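Aminomethyltransferase (Bartonella henselae, PDB 3GIR) belongs to the aminomethyltransferase (glycine cleavage T-protein) family, pairing a folate-binding domain with a C-terminal beta-barrel domain. Local coordinates at residues Ala224-Ile227 with Gly228-Arg231; Val358-Val362 with Glu363-Val367. All coordinates share one frame; numbering follows the deposited sequence. Where two conformers were deposited one is given.

How the contacts relate
Contacts 1 and 2 sit on opposite sides of the chain's centre, their own centres about 47 Å apart, and share no element. Contact 1 joins strand 220-225 to helix 227-238 within the folate-binding domain; contact 2 belongs to the C-terminal barrel domain, in the loop from strand 349-356 into strand 366-371. Residues 224-231 are partly buried, with L225 and A230 facing inward across the contact, and main-chain bonds wind up a helix start. Residues 358-367 are a surface turn with V367 as the buried member, where a threonine hydroxyl joins the main chain in closing the loop. In both, one water bridges polar groups across the segments.

Contact 1 of 2, residues Ala224-Ile227 with Gly228-Arg231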
ATOM      1  N   ALA A 224      11.900   2.055  -9.683  1.00 15.54           N
ATOM      2  CA  ALA A 224      12.493   3.166  -8.988  1.00 15.88           C
ATOM      3  C   ALA A 224      13.782   3.491  -9.713  1.00 17.50           C
ATOM      4  O   ALA A 224      14.556   2.581 -10.029  1.00 18.25           O
ATOM      5  CB  ALA A 224      12.776   2.849  -7.492  1.00 17.35           C
ATOM      6  N   LEU A 225      13.976   4.747 -10.025  1.00 16.75           N
ATOM      7  CA  LEU A 225      15.175   5.152 -10.769  1.00 17.76           C
ATOM      8  C   LEU A 225      15.539   6.575 -10.448  1.00 18.51           C
ATOM      9  O   LEU A 225      14.772   7.346  -9.935  1.00 18.01           O
ATOM     10  CB  LEU A 225      14.967   4.967 -12.295  1.00 17.74           C
ATOM     11  CG  LEU A 225      14.095   5.954 -13.068  1.00 19.00           C
ATOM     12  CD1 LEU A 225      14.271   5.600 -14.623  1.00 21.58           C
ATOM     13  CD2 LEU A 225      12.612   5.882 -12.651  1.00 17.50           C
ATOM     14  N   PRO A 226      16.793   6.965 -10.782  1.00 19.74           N
ATOM     15  CA  PRO A 226      17.184   8.318 -10.555  1.00 20.04           C
ATOM     16  C   PRO A 226      16.281   9.318 -11.255  1.00 19.34           C
ATOM     17  O   PRO A 226      15.751   9.057 -12.332  1.00 20.02           O
ATOM     18  CB  PRO A 226      18.622   8.363 -11.152  1.00 21.91           C
ATOM     19  CG  PRO A 226      19.055   6.982 -11.079  1.00 22.61           C
ATOM     20  CD  PRO A 226      17.869   6.156 -11.378  1.00 20.97           C
ATOM     21  N   ILE A 227      16.118  10.461 -10.652  1.00 20.61           N
ATOM     22  CA  ILE A 227      15.250  11.533 -11.149  1.00 21.05           C
ATOM     23  C   ILE A 227      15.616  12.001 -12.568  1.00 20.77           C
ATOM     24  O   ILE A 227      14.723  12.156 -13.395  1.00 21.74           O
ATOM     25  CB  ILE A 227      15.099  12.694 -10.143  1.00 22.37           C
ATOM     26  CG1 ILE A 227      14.360  12.198  -8.886  1.00 24.23           C
ATOM     27  CG2 ILE A 227      14.469  13.937 -10.773  1.00 27.37           C
ATOM     28  CD1 ILE A 227      14.455  13.207  -7.746  1.00 28.83           C
ATOM     29  N   GLY A 228      16.904  12.080 -12.868  1.00 21.14           N
ATOM     30  CA  GLY A 228      17.306  12.519 -14.217  1.00 21.92           C
ATOM     31  C   GLY A 228      17.042  11.566 -15.344  1.00 22.31           C
ATOM     32  O   GLY A 228      17.101  11.963 -16.531  1.00 24.08           O
ATOM     33  N   CYS A 229      16.731  10.309 -15.032  1.00 21.20           N
ATOM     34  CA  CYS A 229      16.422   9.283 -16.027  1.00 22.41           C
ATOM     35  C   CYS A 229      14.929   9.058 -16.246  1.00 20.02           C
ATOM     36  O   CYS A 229      14.499   8.424 -17.190  1.00 19.72           O
ATOM     37  CB  CYS A 229      16.934   7.918 -15.595  1.00 23.06           C
ATOM     38  SG  CYS A 229      18.793   7.801 -15.466  1.00 34.31           S
ATOM     39  N   ALA A 230      14.132   9.686 -15.378  1.00 18.98           N
ATOM     40  CA  ALA A 230      12.751   9.288 -15.255  1.00 18.89           C
ATOM     41  C   ALA A 230      11.855   9.794 -16.313  1.00 17.68           C
ATOM     42  O   ALA A 230      10.946   9.090 -16.697  1.00 18.21           O
ATOM     43  CB  ALA A 230      12.201   9.726 -13.877  1.00 19.29           C
ATOM     44  N   ARG A 231      11.993  11.061 -16.742  1.00 16.81           N
ATOM     45  CA  ARG A 231      11.063  11.601 -17.722  1.00 18.04           C
ATOM     46  C   ARG A 231      11.094  10.802 -18.998  1.00 17.99           C
ATOM     47  O   ARG A 231      10.079  10.421 -19.575  1.00 18.97           O
ATOM     48  CB  ARG A 231      11.365  13.063 -17.960  1.00 19.19           C
ATOM     49  CG  ARG A 231      10.438  13.759 -18.873  1.00 22.24           C
ATOM     50  CD  ARG A 231      10.945  15.145 -19.266  1.00 31.79           C
ATOM     51  NE  ARG A 231      10.109  15.624 -20.349  1.00 39.31           N
ATOM     52  CZ  ARG A 231       9.118  16.508 -20.263  1.00 43.05           C
ATOM     53  NH1 ARG A 231       8.800  17.143 -19.113  1.00 44.78           N
ATOM     54  NH2 ARG A 231       8.457  16.792 -21.390  1.00 44.83           N
TER
HETATM   55  O   HOH W   1      14.051  12.975 -15.813  1.00 22.40           O
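L225 turns its CG between its own backbone N and carbonyl carbon, chi1 75°, and with the chain extended beyond CG the isopropyl end of L225 is carried over the start of the helix. Its CD1 comes to 3.7 Å from C229 CB, while the other branch, CD2, faces the methyl of A230, with 4.1 Å between L225 CD2 and A230 CB. C229 holds SG beside its backbone N, anti to the carbonyl carbon (chi1 -65°), and its sulfur lies near the ring of P226, SG to P226 CB 4.4 Å. V173 of the adjacent strand 173-178 touches L225, I227 and A230. The main chain of the same residues forms the turn. C229 N donates to P226 O at 3.1 Å, and A230 N donates to I227 O at 3.2 Å with a nearly straight N-H...O angle of 165°. I227 O is gripped a second time by a water, 2.6 Å from that oxygen, which in turn accepts from R231 N at 3.0 Å. This water spans the gap from I227 O to R231 N, which are 4.5 Å apart and make no direct bond. The whole is a strand-to-helix connection, with i to i+3 bonds to the carbonyls of P226 and I227 and a bridging water where helix 227-238 begins.

Contact 2 of 2, residues Val358-Val362 with Glu363-Val367; sequences VAWKV and EGTEV
T365 reaches back over the turn toward W360 and V362, and each atom of its side chain meets one or both of these residues. CB lies against two carbonyl oxygens, 3.3 Å from V362 O and 3.4 Å from W360 O. From CB the branches part: OG1 stands beside the backbone N (chi1 -61°), and hydroxyl and amide of this one residue share a single acceptor. OG1 donates to V362 O at 2.7 Å, and T365 N donates to it at 3.0 Å; both donors are tilted only about 20° from the carbonyl plane. The hydroxyl also accepts from a water 2.8 Å from T365 OG1, which donates to A359 O and accepts from V362 N, tying the 3-10 segment 358-360 to the turn. The amide bond closes a type II beta turn from V362 to T365, in which G364 takes the third position with a positive phi of 97°. This turn leads into strand 366-371 of the antiparallel sheet of the C-terminal barrel domain, next to strand 374-381, whose V380 pairs with the backbones of G364 and T365. The remaining branch, CG2, lies anti to the backbone N and meets the indole of W360 at CD1, 3.6 Å from T365 CG2, the two side chains crossing at about a right angle. V367 CG1 reaches the same ring carbon, 3.9 Å from W360 CD1, and E366 O lies at the ring's edge. I335 of strand 334-344 touches both W360 and V367.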
ATOM      1  N   VAL A 358     -15.738  -6.793  17.574  1.00 19.96           N
ATOM      2  CA  VAL A 358     -15.635  -8.204  17.221  1.00 21.31           C
ATOM      3  C   VAL A 358     -16.976  -8.924  17.077  1.00 19.58           C
ATOM      4  O   VAL A 358     -17.156  -9.765  16.192  1.00 20.86           O
ATOM      5  CB  VAL A 358     -14.632  -8.922  18.188  1.00 23.69           C
ATOM      6  CG1 VAL A 358     -15.126  -8.992  19.598  1.00 26.97           C
ATOM      7  CG2 VAL A 358     -14.250 -10.330  17.656  1.00 26.46           C
ATOM      8  N   ALA A 359     -17.931  -8.557  17.915  1.00 20.24           N
ATOM      9  CA  ALA A 359     -19.281  -9.146  17.817  1.00 20.29           C
ATOM     10  C   ALA A 359     -20.042  -8.983  16.524  1.00 20.56           C
ATOM     11  O   ALA A 359     -20.939  -9.735  16.237  1.00 20.68           O
ATOM     12  CB  ALA A 359     -20.188  -8.710  19.025  1.00 21.74           C
ATOM     13  N   TRP A 360     -19.637  -7.996  15.714  1.00 18.45           N
ATOM     14  CA  TRP A 360     -20.261  -7.700  14.450  1.00 18.28           C
ATOM     15  C   TRP A 360     -19.439  -8.128  13.262  1.00 19.64           C
ATOM     16  O   TRP A 360     -19.808  -7.810  12.120  1.00 18.91           O
ATOM     17  CB  TRP A 360     -20.483  -6.193  14.334  1.00 18.02           C
ATOM     18  CG  TRP A 360     -21.768  -5.663  15.094  1.00 17.26           C
ATOM     19  CD1 TRP A 360     -22.987  -5.446  14.548  1.00 17.30           C
ATOM     20  CD2 TRP A 360     -21.857  -5.349  16.452  1.00 16.66           C
ATOM     21  NE1 TRP A 360     -23.866  -5.058  15.524  1.00 20.29           N
ATOM     22  CE2 TRP A 360     -23.184  -4.954  16.705  1.00 17.99           C
ATOM     23  CE3 TRP A 360     -20.962  -5.392  17.510  1.00 17.40           C
ATOM     24  CZ2 TRP A 360     -23.632  -4.591  17.980  1.00 20.86           C
ATOM     25  CZ3 TRP A 360     -21.397  -5.004  18.786  1.00 21.69           C
ATOM     26  CH2 TRP A 360     -22.730  -4.581  18.988  1.00 21.48           C
ATOM     27  N   LYS A 361     -18.323  -8.815  13.497  1.00 19.30           N
ATOM     28  CA  LYS A 361     -17.397  -9.061  12.350  1.00 19.96           C
ATOM     29  C   LYS A 361     -17.797 -10.219  11.463  1.00 19.77           C
ATOM     30  O   LYS A 361     -17.211 -10.409  10.384  1.00 21.65           O
ATOM     31  CB  LYS A 361     -15.961  -9.156  12.827  1.00 23.02           C
ATOM     32  CG  LYS A 361     -15.553 -10.499  13.308  1.00 28.06           C
ATOM     33  CD  LYS A 361     -14.025 -10.552  13.386  1.00 37.15           C
ATOM     34  CE  LYS A 361     -13.550 -11.749  14.129  1.00 42.05           C
ATOM     35  NZ  LYS A 361     -12.065 -11.652  14.237  1.00 46.57           N
ATOM     36  N   VAL A 362     -18.836 -10.985  11.799  1.00 20.21           N
ATOM     37  CA  VAL A 362     -19.224 -12.084  10.930  1.00 21.09           C
ATOM     38  C   VAL A 362     -19.718 -11.614   9.567  1.00 20.06           C
ATOM     39  O   VAL A 362     -20.555 -10.713   9.452  1.00 19.32           O
ATOM     40  CB  VAL A 362     -20.299 -13.030  11.587  1.00 21.95           C
ATOM     41  CG1 VAL A 362     -20.799 -14.088  10.635  1.00 25.49           C
ATOM     42  CG2 VAL A 362     -19.696 -13.643  12.824  1.00 26.37           C
ATOM     43  N   GLU A 363     -19.219 -12.257   8.508  1.00 22.49           N
ATOM     44  CA  GLU A 363     -19.656 -11.997   7.149  0.50 21.76           C
ATOM     45  C   GLU A 363     -21.155 -11.955   7.037  1.00 22.07           C
ATOM     46  O   GLU A 363     -21.801 -12.905   7.465  1.00 21.34           O
ATOM     47  CB  GLU A 363     -19.149 -13.111   6.197  0.50 23.42           C
ATOM     48  CG  GLU A 363     -19.323 -12.789   4.758  0.50 24.63           C
ATOM     49  CD  GLU A 363     -18.673 -13.837   3.843  0.50 29.41           C
ATOM     50  OE1 GLU A 363     -17.807 -14.585   4.348  0.50 33.70           O
ATOM     51  OE2 GLU A 363     -19.038 -13.907   2.656  0.50 25.50           O
ATOM     52  N   GLY A 364     -21.729 -10.894   6.464  1.00 20.10           N
ATOM     53  CA  GLY A 364     -23.154 -10.719   6.312  1.00 19.17           C
ATOM     54  C   GLY A 364     -23.822  -9.875   7.366  1.00 17.40           C
ATOM     55  O   GLY A 364     -24.946  -9.454   7.170  1.00 18.40           O
ATOM     56  N   THR A 365     -23.107  -9.590   8.449  1.00 17.50           N
ATOM     57  CA  THR A 365     -23.678  -8.797   9.574  1.00 16.54           C
ATOM     58  C   THR A 365     -24.112  -7.410   9.031  1.00 17.44           C
ATOM     59  O   THR A 365     -23.328  -6.741   8.386  1.00 18.00           O
ATOM     60  CB  THR A 365     -22.751  -8.636  10.698  1.00 15.85           C
ATOM     61  OG1 THR A 365     -22.398  -9.942  11.244  1.00 17.20           O
ATOM     62  CG2 THR A 365     -23.330  -7.785  11.812  1.00 19.25           C
ATOM     63  N   GLU A 366     -25.342  -7.039   9.314  1.00 17.70           N
ATOM     64  CA  GLU A 366     -25.854  -5.658   9.055  1.00 17.62           C
ATOM     65  C   GLU A 366     -25.339  -4.656  10.092  1.00 19.18           C
ATOM     66  O   GLU A 366     -25.510  -4.824  11.311  1.00 18.76           O
ATOM     67  CB  GLU A 366     -27.383  -5.628   9.068  1.00 19.02           C
ATOM     68  CG  GLU A 366     -28.038  -6.474   8.061  1.00 20.26           C
ATOM     69  CD  GLU A 366     -29.581  -6.390   8.086  1.00 22.81           C
ATOM     70  OE1 GLU A 366     -30.222  -6.146   9.154  1.00 24.16           O
ATOM     71  OE2 GLU A 366     -30.128  -6.554   7.000  1.00 27.15           O
ATOM     72  N   VAL A 367     -24.816  -3.536   9.542  1.00 18.13           N
ATOM     73  CA  VAL A 367     -24.506  -2.329  10.308  1.00 16.78           C
ATOM     74  C   VAL A 367     -25.118  -1.185   9.554  1.00 17.33           C
ATOM     75  O   VAL A 367     -25.565  -1.328   8.433  1.00 18.53           O
ATOM     76  CB  VAL A 367     -23.003  -2.131  10.576  1.00 17.74           C
ATOM     77  CG1 VAL A 367     -22.403  -3.326  11.387  1.00 18.36           C
ATOM     78  CG2 VAL A 367     -22.190  -1.968   9.295  1.00 17.39           C
TER
HETATM   79  O   HOH W   2     -21.429 -10.816  13.676  1.00 22.92           O